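Local coordinates for protein hemoglobin chain d1 (Lumbricus terrestris, PDB 1X9F) that probably carries oxygen on its heme iron, as one of the globin subunits of the giant extracellular hemoglobin (erythrocruorin), at residues F104-L108 with I136-K140; F27-W32 with S63-L67; K9-W14 with H122-W128. All blocks are in the same frame, centred on the assembly; numbering follows the deposited sequence.

Contact 1: F104-L108 with I136-K140; sequences FDIFL and IDGIK. With HEM (protoporphyrin IX containing Fe), chain T.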
loop_
_atom_site.group_PDB
_atom_site.type_symbol
_atom_site.label_atom_id
_atom_site.label_comp_id
_atom_site.label_asym_id
_atom_site.label_seq_id
_atom_site.Cartn_x
_atom_site.Cartn_y
_atom_site.Cartn_z
ATOM N N PHE D 104 -24.451 -20.144 -5.897
ATOM C CA PHE D 104 -23.099 -20.682 -6.006
ATOM C C PHE D 104 -22.375 -20.099 -7.207
ATOM O O PHE D 104 -21.165 -19.850 -7.147
ATOM C CB PHE D 104 -23.133 -22.211 -6.043
ATOM C CG PHE D 104 -23.696 -22.806 -4.795
ATOM C CD1 PHE D 104 -25.071 -22.884 -4.616
ATOM C CD2 PHE D 104 -22.859 -23.237 -3.773
ATOM C CE1 PHE D 104 -25.605 -23.406 -3.451
ATOM C CE2 PHE D 104 -23.386 -23.763 -2.601
ATOM C CZ PHE D 104 -24.761 -23.849 -2.440
ATOM N N ASP D 105 -23.112 -19.869 -8.291
ATOM C CA ASP D 105 -22.534 -19.206 -9.453
ATOM C C ASP D 105 -22.076 -17.797 -9.113
ATOM O O ASP D 105 -20.993 -17.380 -9.528
ATOM C CB ASP D 105 -23.520 -19.178 -10.619
ATOM C CG ASP D 105 -23.817 -20.557 -11.152
ATOM O OD1 ASP D 105 -24.676 -20.677 -12.050
ATOM O OD2 ASP D 105 -23.243 -21.589 -10.737
ATOM N N ILE D 106 -22.900 -17.069 -8.363
ATOM C CA ILE D 106 -22.531 -15.729 -7.913
ATOM C C ILE D 106 -21.326 -15.827 -6.985
ATOM O O ILE D 106 -20.414 -14.995 -7.049
ATOM C CB ILE D 106 -23.720 -15.027 -7.210
ATOM C CG1 ILE D 106 -24.852 -14.751 -8.206
ATOM C CG2 ILE D 106 -23.267 -13.714 -6.537
ATOM C CD1 ILE D 106 -26.249 -14.843 -7.602
ATOM N N PHE D 107 -21.320 -16.848 -6.134
ATOM C CA PHE D 107 -20.196 -17.066 -5.244
ATOM C C PHE D 107 -18.894 -17.191 -6.031
ATOM O O PHE D 107 -17.918 -16.488 -5.745
ATOM C CB PHE D 107 -20.412 -18.314 -4.396
ATOM C CG PHE D 107 -19.261 -18.630 -3.491
ATOM C CD1 PHE D 107 -19.283 -18.233 -2.159
ATOM C CD2 PHE D 107 -18.154 -19.329 -3.964
ATOM C CE1 PHE D 107 -18.220 -18.526 -1.310
ATOM C CE2 PHE D 107 -17.082 -19.620 -3.127
ATOM C CZ PHE D 107 -17.119 -19.222 -1.796
ATOM N N LEU D 108 -18.893 -18.093 -7.009
ATOM C CA LEU D 108 -17.740 -18.317 -7.858
ATOM C C LEU D 108 -17.313 -17.036 -8.558
ATOM O O LEU D 108 -16.120 -16.739 -8.621
ATOM C CB LEU D 108 -18.055 -19.401 -8.892
ATOM C CG LEU D 108 -16.955 -19.777 -9.894
ATOM C CD1 LEU D 108 -15.676 -20.223 -9.196
ATOM C CD2 LEU D 108 -17.463 -20.862 -10.831
ATOM N N ILE D 136 -18.128 -26.299 -7.085
ATOM C CA ILE D 136 -19.447 -25.689 -7.041
ATOM C C ILE D 136 -20.546 -26.653 -7.495
ATOM O O ILE D 136 -21.589 -26.733 -6.847
ATOM C CB ILE D 136 -19.469 -24.356 -7.826
ATOM C CG1 ILE D 136 -19.421 -23.171 -6.863
ATOM C CG2 ILE D 136 -20.726 -24.205 -8.663
ATOM C CD1 ILE D 136 -18.056 -22.879 -6.322
ATOM N N ASP D 137 -20.306 -27.398 -8.577
ATOM C CA ASP D 137 -21.316 -28.325 -9.109
ATOM C C ASP D 137 -21.669 -29.446 -8.142
ATOM O O ASP D 137 -22.808 -29.921 -8.131
ATOM C CB ASP D 137 -20.861 -28.950 -10.440
ATOM C CG ASP D 137 -20.843 -27.941 -11.586
ATOM O OD1 ASP D 137 -21.678 -27.004 -11.607
ATOM O OD2 ASP D 137 -20.023 -28.013 -12.528
ATOM N N GLY D 138 -20.696 -29.876 -7.342
ATOM C CA GLY D 138 -20.916 -30.954 -6.380
ATOM C C GLY D 138 -21.762 -30.543 -5.188
ATOM O O GLY D 138 -22.306 -31.398 -4.480
ATOM N N ILE D 139 -21.873 -29.240 -4.958
ATOM C CA ILE D 139 -22.592 -28.735 -3.794
ATOM C C ILE D 139 -23.919 -28.144 -4.226
ATOM O O ILE D 139 -24.924 -28.259 -3.522
ATOM C CB ILE D 139 -21.745 -27.672 -3.067
ATOM C CG1 ILE D 139 -20.369 -28.246 -2.714
ATOM C CG2 ILE D 139 -22.461 -27.183 -1.806
ATOM C CD1 ILE D 139 -19.339 -27.207 -2.291
ATOM N N LYS D 140 -23.890 -27.509 -5.398
ATOM C CA LYS D 140 -25.030 -26.815 -5.995
ATOM C C LYS D 140 -26.332 -27.598 -5.894
ATOM O O LYS D 140 -26.357 -28.833 -5.958
ATOM C CB LYS D 140 -24.738 -26.516 -7.467
ATOM C CG LYS D 140 -25.535 -25.360 -8.047
ATOM C CD LYS D 140 -25.317 -25.208 -9.551
ATOM C CE LYS D 140 -23.871 -24.853 -9.885
ATOM N NZ LYS D 140 -23.693 -24.529 -11.331
ATOM O OXT LYS D 140 -27.406 -26.998 -5.758
HETATM C CHA HEM T . -22.819 -23.256 5.751
HETATM C CHB HEM T . -19.182 -24.284 2.683
HETATM C CHC HEM T . -21.263 -21.528 -0.787
HETATM C CHD HEM T . -25.099 -20.818 2.209
HETATM C C1A HEM T . -21.545 -23.719 5.211
HETATM C C2A HEM T . -20.698 -24.446 6.025
HETATM C C3A HEM T . -19.568 -24.788 5.163
HETATM C C4A HEM T . -19.990 -24.162 3.893
HETATM C CMA HEM T . -18.323 -25.572 5.501
HETATM C CAA HEM T . -20.887 -24.751 7.485
HETATM C CBA HEM T . -21.372 -26.155 7.773
HETATM C CGA HEM T . -21.360 -26.242 9.285
HETATM O O1A HEM T . -20.267 -26.272 9.897
HETATM O O2A HEM T . -22.462 -26.270 9.871
HETATM C C1B HEM T . -19.455 -23.613 1.416
HETATM C C2B HEM T . -18.543 -23.667 0.376
HETATM C C3B HEM T . -19.164 -22.877 -0.536
HETATM C C4B HEM T . -20.361 -22.422 -0.058
HETATM C CMB HEM T . -17.216 -24.394 0.265
HETATM C CAB HEM T . -18.621 -22.691 -1.729
HETATM C CBB HEM T . -18.075 -22.720 -2.969
HETATM C C1C HEM T . -22.534 -21.040 -0.231
HETATM C C2C HEM T . -23.343 -20.192 -0.963
HETATM C C3C HEM T . -24.411 -20.005 -0.133
HETATM C C4C HEM T . -24.176 -20.698 1.054
HETATM C CMC HEM T . -23.140 -19.629 -2.355
HETATM C CAC HEM T . -25.518 -19.097 -0.558
HETATM C CBC HEM T . -26.773 -19.085 0.091
HETATM C C1D HEM T . -24.837 -21.489 3.501
HETATM C C2D HEM T . -25.721 -21.420 4.584
HETATM C C3D HEM T . -25.098 -22.097 5.609
HETATM C C4D HEM T . -23.838 -22.538 4.992
HETATM C CMD HEM T . -27.069 -20.747 4.623
HETATM C CAD HEM T . -25.578 -22.383 7.010
HETATM C CBD HEM T . -25.236 -21.251 7.971
HETATM C CGD HEM T . -25.731 -21.706 9.324
HETATM O O1D HEM T . -25.160 -22.671 9.879
HETATM O O2D HEM T . -26.701 -21.105 9.827
HETATM N NA HEM T . -21.195 -23.544 3.916
HETATM N NB HEM T . -20.569 -22.857 1.205
HETATM N NC HEM T . -23.017 -21.396 0.994
HETATM N ND HEM T . -23.675 -22.144 3.716
HETATM FE FE HEM T . -22.136 -22.505 2.445
#
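Lys140 NZ ties the end of the chain to the neighbouring helix through a salt bridge to Asp105 OD2 at 3.0 Å. A second salt bridge, from Lys140 NZ to Asp137 OD1 at 3.2 Å, makes this a three-residue network in which one ammonium serves two carboxylates. Beneath it the contact turns apolar. Ile136 sits as a knob among Phe104, Asp105, Phe107 and Leu108: its CG1 lies 3.9 Å from Phe104 CB, and its CD1 is 4.3 Å from both Phe107 CD2 and Leu108 CB. This is the pairing of the G and H helices of the globin fold, here forming part of the heme pocket wall. The Phe104 ring is sandwiched, with the heme methyl CMC over one face and Lys140 CA over the other, while its CE2 meets Ile139 CG2 at 3.6 Å. Phe107 CE2 and Ile136 CD1 approach the heme vinyl atom CBB at 3.3 and 3.4 Å. Ile139 also packs on His94, the axial iron ligand, and Phe107 on Leu31.

Contact 2: F27-W32 with S63-L67; sequences FGLELW and SQRVL. With CMO (carbon monoxide), chain U; HEM (protoporphyrin IX containing Fe), chain T.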
loop_
_atom_site.group_PDB
_atom_site.type_symbol
_atom_site.label_atom_id
_atom_site.label_comp_id
_atom_site.label_asym_id
_atom_site.label_seq_id
_atom_site.Cartn_x
_atom_site.Cartn_y
_atom_site.Cartn_z
ATOM N N PHE D 27 -10.087 -11.704 4.081
ATOM C CA PHE D 27 -10.396 -12.207 2.749
ATOM C C PHE D 27 -11.866 -12.587 2.712
ATOM O O PHE D 27 -12.608 -12.190 1.800
ATOM C CB PHE D 27 -9.510 -13.418 2.434
ATOM C CG PHE D 27 -9.793 -14.058 1.103
ATOM C CD1 PHE D 27 -10.821 -14.983 0.969
ATOM C CD2 PHE D 27 -9.023 -13.747 -0.012
ATOM C CE1 PHE D 27 -11.089 -15.578 -0.258
ATOM C CE2 PHE D 27 -9.281 -14.342 -1.243
ATOM C CZ PHE D 27 -10.317 -15.261 -1.364
ATOM N N GLY D 28 -12.281 -13.352 3.720
ATOM C CA GLY D 28 -13.656 -13.836 3.805
ATOM C C GLY D 28 -14.697 -12.731 3.846
ATOM O O GLY D 28 -15.749 -12.837 3.212
ATOM N N LEU D 29 -14.392 -11.681 4.602
ATOM C CA LEU D 29 -15.274 -10.534 4.774
ATOM C C LEU D 29 -15.434 -9.806 3.446
ATOM O O LEU D 29 -16.554 -9.506 3.021
ATOM C CB LEU D 29 -14.698 -9.592 5.843
ATOM C CG LEU D 29 -15.266 -8.177 6.029
ATOM C CD1 LEU D 29 -16.476 -8.180 6.957
ATOM C CD2 LEU D 29 -14.194 -7.240 6.569
ATOM N N GLU D 30 -14.305 -9.535 2.798
ATOM C CA GLU D 30 -14.303 -8.843 1.518
ATOM C C GLU D 30 -15.127 -9.615 0.501
ATOM O O GLU D 30 -15.906 -9.028 -0.256
ATOM C CB GLU D 30 -12.879 -8.665 1.005
ATOM C CG GLU D 30 -12.786 -7.770 -0.222
ATOM C CD GLU D 30 -11.365 -7.608 -0.721
ATOM O OE1 GLU D 30 -10.417 -7.767 0.082
ATOM O OE2 GLU D 30 -11.188 -7.315 -1.923
ATOM N N LEU D 31 -14.946 -10.933 0.501
ATOM C CA LEU D 31 -15.702 -11.826 -0.357
ATOM C C LEU D 31 -17.201 -11.707 -0.116
ATOM O O LEU D 31 -17.936 -11.409 -1.056
ATOM C CB LEU D 31 -15.231 -13.281 -0.197
ATOM C CG LEU D 31 -16.035 -14.408 -0.867
ATOM C CD1 LEU D 31 -16.091 -14.233 -2.376
ATOM C CD2 LEU D 31 -15.443 -15.767 -0.517
ATOM N N TRP D 32 -17.655 -11.926 1.120
ATOM C CA TRP D 32 -19.097 -11.885 1.405
ATOM C C TRP D 32 -19.725 -10.524 1.245
ATOM O O TRP D 32 -20.898 -10.424 0.891
ATOM C CB TRP D 32 -19.427 -12.465 2.778
ATOM C CG TRP D 32 -19.293 -13.906 2.723
ATOM C CD1 TRP D 32 -18.278 -14.642 3.236
ATOM C CD2 TRP D 32 -20.153 -14.816 2.042
ATOM N NE1 TRP D 32 -18.461 -15.971 2.939
ATOM C CE2 TRP D 32 -19.609 -16.102 2.204
ATOM C CE3 TRP D 32 -21.347 -14.677 1.316
ATOM C CZ2 TRP D 32 -20.209 -17.235 1.674
ATOM C CZ3 TRP D 32 -21.944 -15.809 0.787
ATOM C CH2 TRP D 32 -21.377 -17.071 0.974
ATOM N N SER D 63 -18.073 -17.220 7.984
ATOM C CA SER D 63 -17.139 -16.905 6.903
ATOM C C SER D 63 -15.898 -17.810 6.918
ATOM O O SER D 63 -15.528 -18.393 5.897
ATOM C CB SER D 63 -16.740 -15.430 7.001
ATOM O OG SER D 63 -15.587 -15.140 6.233
ATOM N N GLN D 64 -15.281 -17.927 8.091
ATOM C CA GLN D 64 -14.101 -18.758 8.284
ATOM C C GLN D 64 -14.388 -20.229 8.033
ATOM O O GLN D 64 -13.559 -20.931 7.449
ATOM C CB GLN D 64 -13.524 -18.551 9.686
ATOM C CG GLN D 64 -12.874 -17.201 9.863
ATOM C CD GLN D 64 -11.926 -16.885 8.731
ATOM O OE1 GLN D 64 -12.290 -16.185 7.785
ATOM N NE2 GLN D 64 -10.710 -17.414 8.812
ATOM N N ARG D 65 -15.564 -20.687 8.463
ATOM C CA ARG D 65 -15.999 -22.061 8.201
ATOM C C ARG D 65 -16.108 -22.331 6.705
ATOM O O ARG D 65 -15.777 -23.430 6.249
ATOM C CB ARG D 65 -17.326 -22.381 8.902
ATOM C CG ARG D 65 -17.181 -22.608 10.398
ATOM C CD ARG D 65 -18.376 -23.281 11.058
ATOM N NE ARG D 65 -19.566 -22.428 11.086
ATOM C CZ ARG D 65 -19.803 -21.473 11.983
ATOM N NH1 ARG D 65 -18.929 -21.211 12.953
ATOM N NH2 ARG D 65 -20.922 -20.766 11.904
ATOM N N VAL D 66 -16.552 -21.331 5.946
ATOM C CA VAL D 66 -16.674 -21.456 4.493
ATOM C C VAL D 66 -15.321 -21.561 3.816
ATOM O O VAL D 66 -15.109 -22.455 3.002
ATOM C CB VAL D 66 -17.395 -20.253 3.892
ATOM C CG1 VAL D 66 -17.465 -20.371 2.360
ATOM C CG2 VAL D 66 -18.763 -20.124 4.507
ATOM N N LEU D 67 -14.418 -20.639 4.138
ATOM C CA LEU D 67 -13.090 -20.650 3.544
ATOM C C LEU D 67 -12.339 -21.932 3.895
ATOM O O LEU D 67 -11.623 -22.487 3.053
ATOM C CB LEU D 67 -12.285 -19.420 3.977
ATOM C CG LEU D 67 -12.546 -18.054 3.322
ATOM C CD1 LEU D 67 -12.636 -18.145 1.799
ATOM C CD2 LEU D 67 -13.806 -17.400 3.871
HETATM C C CMO U . -21.161 -20.512 2.957
HETATM O O CMO U . -21.747 -19.325 3.129
HETATM C CHA HEM T . -22.819 -23.256 5.751
HETATM C CHB HEM T . -19.182 -24.284 2.683
HETATM C CHC HEM T . -21.263 -21.528 -0.787
HETATM C CHD HEM T . -25.099 -20.818 2.209
HETATM C C1A HEM T . -21.545 -23.719 5.211
HETATM C C2A HEM T . -20.698 -24.446 6.025
HETATM C C3A HEM T . -19.568 -24.788 5.163
HETATM C C4A HEM T . -19.990 -24.162 3.893
HETATM C CMA HEM T . -18.323 -25.572 5.501
HETATM C CAA HEM T . -20.887 -24.751 7.485
HETATM C CBA HEM T . -21.372 -26.155 7.773
HETATM C CGA HEM T . -21.360 -26.242 9.285
HETATM O O1A HEM T . -20.267 -26.272 9.897
HETATM O O2A HEM T . -22.462 -26.270 9.871
HETATM C C1B HEM T . -19.455 -23.613 1.416
HETATM C C2B HEM T . -18.543 -23.667 0.376
HETATM C C3B HEM T . -19.164 -22.877 -0.536
HETATM C C4B HEM T . -20.361 -22.422 -0.058
HETATM C CMB HEM T . -17.216 -24.394 0.265
HETATM C CAB HEM T . -18.621 -22.691 -1.729
HETATM C CBB HEM T . -18.075 -22.720 -2.969
HETATM C C1C HEM T . -22.534 -21.040 -0.231
HETATM C C2C HEM T . -23.343 -20.192 -0.963
HETATM C C3C HEM T . -24.411 -20.005 -0.133
HETATM C C4C HEM T . -24.176 -20.698 1.054
HETATM C CMC HEM T . -23.140 -19.629 -2.355
HETATM C CAC HEM T . -25.518 -19.097 -0.558
HETATM C CBC HEM T . -26.773 -19.085 0.091
HETATM C C1D HEM T . -24.837 -21.489 3.501
HETATM C C2D HEM T . -25.721 -21.420 4.584
HETATM C C3D HEM T . -25.098 -22.097 5.609
HETATM C C4D HEM T . -23.838 -22.538 4.992
HETATM C CMD HEM T . -27.069 -20.747 4.623
HETATM C CAD HEM T . -25.578 -22.383 7.010
HETATM C CBD HEM T . -25.236 -21.251 7.971
HETATM C CGD HEM T . -25.731 -21.706 9.324
HETATM O O1D HEM T . -25.160 -22.671 9.879
HETATM O O2D HEM T . -26.701 -21.105 9.827
HETATM N NA HEM T . -21.195 -23.544 3.916
HETATM N NB HEM T . -20.569 -22.857 1.205
HETATM N NC HEM T . -23.017 -21.396 0.994
HETATM N ND HEM T . -23.675 -22.144 3.716
HETATM FE FE HEM T . -22.136 -22.505 2.445
#
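Leu67, Trp32 and Ser63 have the most surface covered where the short segments 27-32 and 63-67 cross almost at right angles (98°), their axes 9.5 Å apart at closest approach. Leu67 uses both methyls: CD1 meets the edge of the Phe27 ring, 3.6 Å from Phe27 CE1, and lies 4.3 Å from Leu31 CD2, while CD2 rests 3.6 Å from Gly28 CA. Ser63 OG comes to 3.4 Å from Gly28 CA. A side chain at Gly28 would run into both neighbours, and its absence lets the backbones approach to 5.6 Å between Gly28 CA and Ser63 CA. Such a crossing, with glycine at the closest point, is that of the B and E helices in the globin fold, whose E helix covers the distal side of the heme. Trp32 turns the contact toward that site. Ser63 OG lies 4.1 Å from Trp32 CD1 and Val66 CG1 4.2 Å from Trp32 CZ2, both at the edge of the indole. Trp32 CZ2 comes to 3.0 Å from atom O of the bound carbon monoxide, which is hydrogen-bonded to His62 NE2. Val66 CG1 lies 3.9 Å from heme C1B. Phe46 and Phe59 also meet the Trp32 ring edge-to-face.

Contact 3: K9-W14 with H122-W128; sequences KVKLQW and HFDFGAW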
loop_
_atom_site.group_PDB
_atom_site.type_symbol
_atom_site.label_atom_id
_atom_site.label_comp_id
_atom_site.label_asym_id
_atom_site.label_seq_id
_atom_site.Cartn_x
_atom_site.Cartn_y
_atom_site.Cartn_z
ATOM N N LYS D 9 -1.863 -25.735 -9.911
ATOM C CA LYS D 9 -1.843 -24.279 -9.985
ATOM C C LYS D 9 -2.785 -23.674 -8.967
ATOM O O LYS D 9 -2.432 -22.729 -8.259
ATOM C CB LYS D 9 -2.266 -23.821 -11.382
ATOM C CG LYS D 9 -2.052 -22.342 -11.643
ATOM C CD LYS D 9 -0.576 -21.989 -11.501
ATOM C CE LYS D 9 -0.157 -20.932 -12.515
ATOM N NZ LYS D 9 -0.340 -21.394 -13.922
ATOM N N VAL D 10 -3.994 -24.224 -8.912
ATOM C CA VAL D 10 -5.001 -23.742 -7.991
ATOM C C VAL D 10 -4.519 -23.956 -6.569
ATOM O O VAL D 10 -4.604 -23.041 -5.750
ATOM C CB VAL D 10 -6.357 -24.421 -8.226
ATOM C CG1 VAL D 10 -7.304 -24.177 -7.049
ATOM C CG2 VAL D 10 -6.978 -23.894 -9.511
ATOM N N LYS D 11 -3.987 -25.140 -6.279
ATOM C CA LYS D 11 -3.462 -25.406 -4.940
ATOM C C LYS D 11 -2.436 -24.346 -4.512
ATOM O O LYS D 11 -2.527 -23.793 -3.416
ATOM C CB LYS D 11 -2.840 -26.805 -4.849
ATOM C CG LYS D 11 -3.859 -27.957 -4.986
ATOM C CD LYS D 11 -3.070 -29.279 -4.920
ATOM C CE LYS D 11 -3.970 -30.483 -5.151
ATOM N NZ LYS D 11 -4.816 -30.781 -3.964
ATOM N N LEU D 12 -1.472 -24.071 -5.391
ATOM C CA LEU D 12 -0.394 -23.116 -5.128
ATOM C C LEU D 12 -0.893 -21.694 -4.922
ATOM O O LEU D 12 -0.516 -21.024 -3.952
ATOM C CB LEU D 12 0.608 -23.141 -6.283
ATOM C CG LEU D 12 1.861 -24.015 -6.166
ATOM C CD1 LEU D 12 1.683 -25.254 -5.267
ATOM C CD2 LEU D 12 2.335 -24.411 -7.562
ATOM N N GLN D 13 -1.748 -21.243 -5.839
ATOM C CA GLN D 13 -2.274 -19.883 -5.805
ATOM C C GLN D 13 -3.206 -19.677 -4.625
ATOM O O GLN D 13 -3.280 -18.581 -4.064
ATOM C CB GLN D 13 -2.989 -19.544 -7.112
ATOM C CG GLN D 13 -2.058 -19.494 -8.306
ATOM C CD GLN D 13 -2.604 -18.666 -9.444
ATOM O OE1 GLN D 13 -3.793 -18.735 -9.768
ATOM N NE2 GLN D 13 -1.736 -17.877 -10.059
ATOM N N TRP D 14 -3.918 -20.736 -4.259
ATOM C CA TRP D 14 -4.780 -20.698 -3.100
ATOM C C TRP D 14 -3.960 -20.497 -1.840
ATOM O O TRP D 14 -4.336 -19.702 -0.978
ATOM C CB TRP D 14 -5.558 -21.994 -2.984
ATOM C CG TRP D 14 -6.432 -22.029 -1.795
ATOM C CD1 TRP D 14 -6.425 -22.963 -0.808
ATOM C CD2 TRP D 14 -7.451 -21.083 -1.450
ATOM N NE1 TRP D 14 -7.393 -22.675 0.127
ATOM C CE2 TRP D 14 -8.036 -21.522 -0.240
ATOM C CE3 TRP D 14 -7.943 -19.908 -2.047
ATOM C CZ2 TRP D 14 -9.078 -20.827 0.392
ATOM C CZ3 TRP D 14 -8.979 -19.216 -1.418
ATOM C CH2 TRP D 14 -9.534 -19.682 -0.209
ATOM N N HIS D 122 -1.110 -12.644 -12.524
ATOM C CA HIS D 122 -0.632 -14.026 -12.502
ATOM C C HIS D 122 -1.761 -15.029 -12.265
ATOM O O HIS D 122 -1.547 -16.248 -12.317
ATOM C CB HIS D 122 0.387 -14.210 -11.375
ATOM C CG HIS D 122 1.711 -13.547 -11.608
ATOM N ND1 HIS D 122 2.308 -13.458 -12.849
ATOM C CD2 HIS D 122 2.587 -13.000 -10.731
ATOM C CE1 HIS D 122 3.479 -12.856 -12.730
ATOM N NE2 HIS D 122 3.674 -12.572 -11.455
ATOM N N PHE D 123 -2.948 -14.514 -11.966
ATOM C CA PHE D 123 -4.076 -15.332 -11.560
ATOM C C PHE D 123 -4.521 -16.240 -12.701
ATOM O O PHE D 123 -4.930 -15.763 -13.758
ATOM C CB PHE D 123 -5.200 -14.414 -11.067
ATOM C CG PHE D 123 -6.511 -15.102 -10.821
ATOM C CD1 PHE D 123 -6.623 -16.142 -9.902
ATOM C CD2 PHE D 123 -7.655 -14.669 -11.487
ATOM C CE1 PHE D 123 -7.855 -16.757 -9.675
ATOM C CE2 PHE D 123 -8.888 -15.277 -11.268
ATOM C CZ PHE D 123 -8.989 -16.325 -10.362
ATOM N N ASP D 124 -4.411 -17.548 -12.481
ATOM C CA ASP D 124 -4.806 -18.527 -13.484
ATOM C C ASP D 124 -6.313 -18.747 -13.513
ATOM O O ASP D 124 -6.831 -19.775 -13.057
ATOM C CB ASP D 124 -4.085 -19.848 -13.270
ATOM C CG ASP D 124 -4.026 -20.678 -14.530
ATOM O OD1 ASP D 124 -3.080 -21.487 -14.654
ATOM O OD2 ASP D 124 -4.862 -20.591 -15.460
ATOM N N PHE D 125 -6.990 -17.755 -14.076
ATOM C CA PHE D 125 -8.426 -17.741 -14.257
ATOM C C PHE D 125 -8.951 -19.037 -14.888
ATOM O O PHE D 125 -9.911 -19.621 -14.386
ATOM C CB PHE D 125 -8.794 -16.520 -15.107
ATOM C CG PHE D 125 -10.265 -16.339 -15.301
ATOM C CD1 PHE D 125 -10.897 -16.850 -16.434
ATOM C CD2 PHE D 125 -11.029 -15.664 -14.352
ATOM C CE1 PHE D 125 -12.269 -16.696 -16.621
ATOM C CE2 PHE D 125 -12.401 -15.500 -14.529
ATOM C CZ PHE D 125 -13.024 -16.019 -15.667
ATOM N N GLY D 126 -8.315 -19.473 -15.977
ATOM C CA GLY D 126 -8.678 -20.719 -16.648
ATOM C C GLY D 126 -8.670 -21.898 -15.692
ATOM O O GLY D 126 -9.669 -22.610 -15.564
ATOM N N ALA D 127 -7.543 -22.086 -15.007
ATOM C CA ALA D 127 -7.386 -23.192 -14.066
ATOM C C ALA D 127 -8.407 -23.090 -12.944
ATOM O O ALA D 127 -9.098 -24.063 -12.653
ATOM C CB ALA D 127 -5.971 -23.233 -13.508
ATOM N N TRP D 128 -8.514 -21.914 -12.330
ATOM C CA TRP D 128 -9.488 -21.703 -11.261
ATOM C C TRP D 128 -10.882 -22.025 -11.706
ATOM O O TRP D 128 -11.572 -22.824 -11.068
ATOM C CB TRP D 128 -9.442 -20.279 -10.734
ATOM C CG TRP D 128 -8.400 -20.158 -9.750
ATOM C CD1 TRP D 128 -7.101 -19.856 -9.990
ATOM C CD2 TRP D 128 -8.507 -20.409 -8.346
ATOM N NE1 TRP D 128 -6.389 -19.865 -8.817
ATOM C CE2 TRP D 128 -7.229 -20.206 -7.790
ATOM C CE3 TRP D 128 -9.560 -20.767 -7.491
ATOM C CZ2 TRP D 128 -6.971 -20.345 -6.423
ATOM C CZ3 TRP D 128 -9.299 -20.914 -6.127
ATOM C CH2 TRP D 128 -8.015 -20.700 -5.610
#
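Gln13, on helix 4-18, satisfies both ends of its amide against the turn leading into the last helix. Its OE1 accepts two hydrogen bonds, from Asp124 N (3.0 Å, 165° at the hydrogen) and from Trp128 NE1 (3.0 Å, a more bent 142°); its NE2 donates to His122 O at 2.8 Å and also to Asp129 of the Globin III chain. One turn earlier, Lys9 NZ forms a salt bridge with Asp124 OD1 at 2.8 Å and gives a further hydrogen bond to the backbone oxygen of Pro125 of the Globin III chain. The other carboxylate oxygen of Asp124, OD2, takes Ala127 N at 3.1 Å and 164°, so Asp124 N-caps the helix beginning at Phe125. Val10 CG1 stands over the Trp128 six-membered ring, 3.8 Å from its centroid and 7° off the normal, a CH-pi contact, and Val10 CG2 reaches Ala127 CB at 4.2 Å. Trp14 CE3 meets the edge of the Trp128 ring, 3.7 Å from Trp128 CH2; the Trp14 NE1 donor goes to Asp71. In globin terms the A helix here packs on the turn before the H helix and its first turn. The polar groups of Lys9, Gln13 and Asp124 each have specific partners, consistent with one defined seating of helix 4-18 on the turn, with Lys9 and Gln13 also bonding to Globin III.

Overall arrangement
From the N terminus, helix 4-18 supplies the first half of contact 3, which stays open while helix 21-38 and helix 57-75 form contact 2. Contact 2 is thus nested inside the long loop that contact 3 closes at 122-128. Contact 1 opens after contact 2 has closed, at 104-108, and ends at the C terminus, so it follows contact 2 in series and crosses contact 3. Contacts 3 and 1 share helix 125-139: the turn 122-124 and the first residues of the helix serve contact 3, the C-terminal residues 136-140 contact 1. Phe107 CE1 lies 3.8 Å from Trp32 CZ2, joining contacts 1 and 2 beside the heme; Leu67 CD1 and Trp14 CH2, 4.0 Å apart, join contacts 2 and 3.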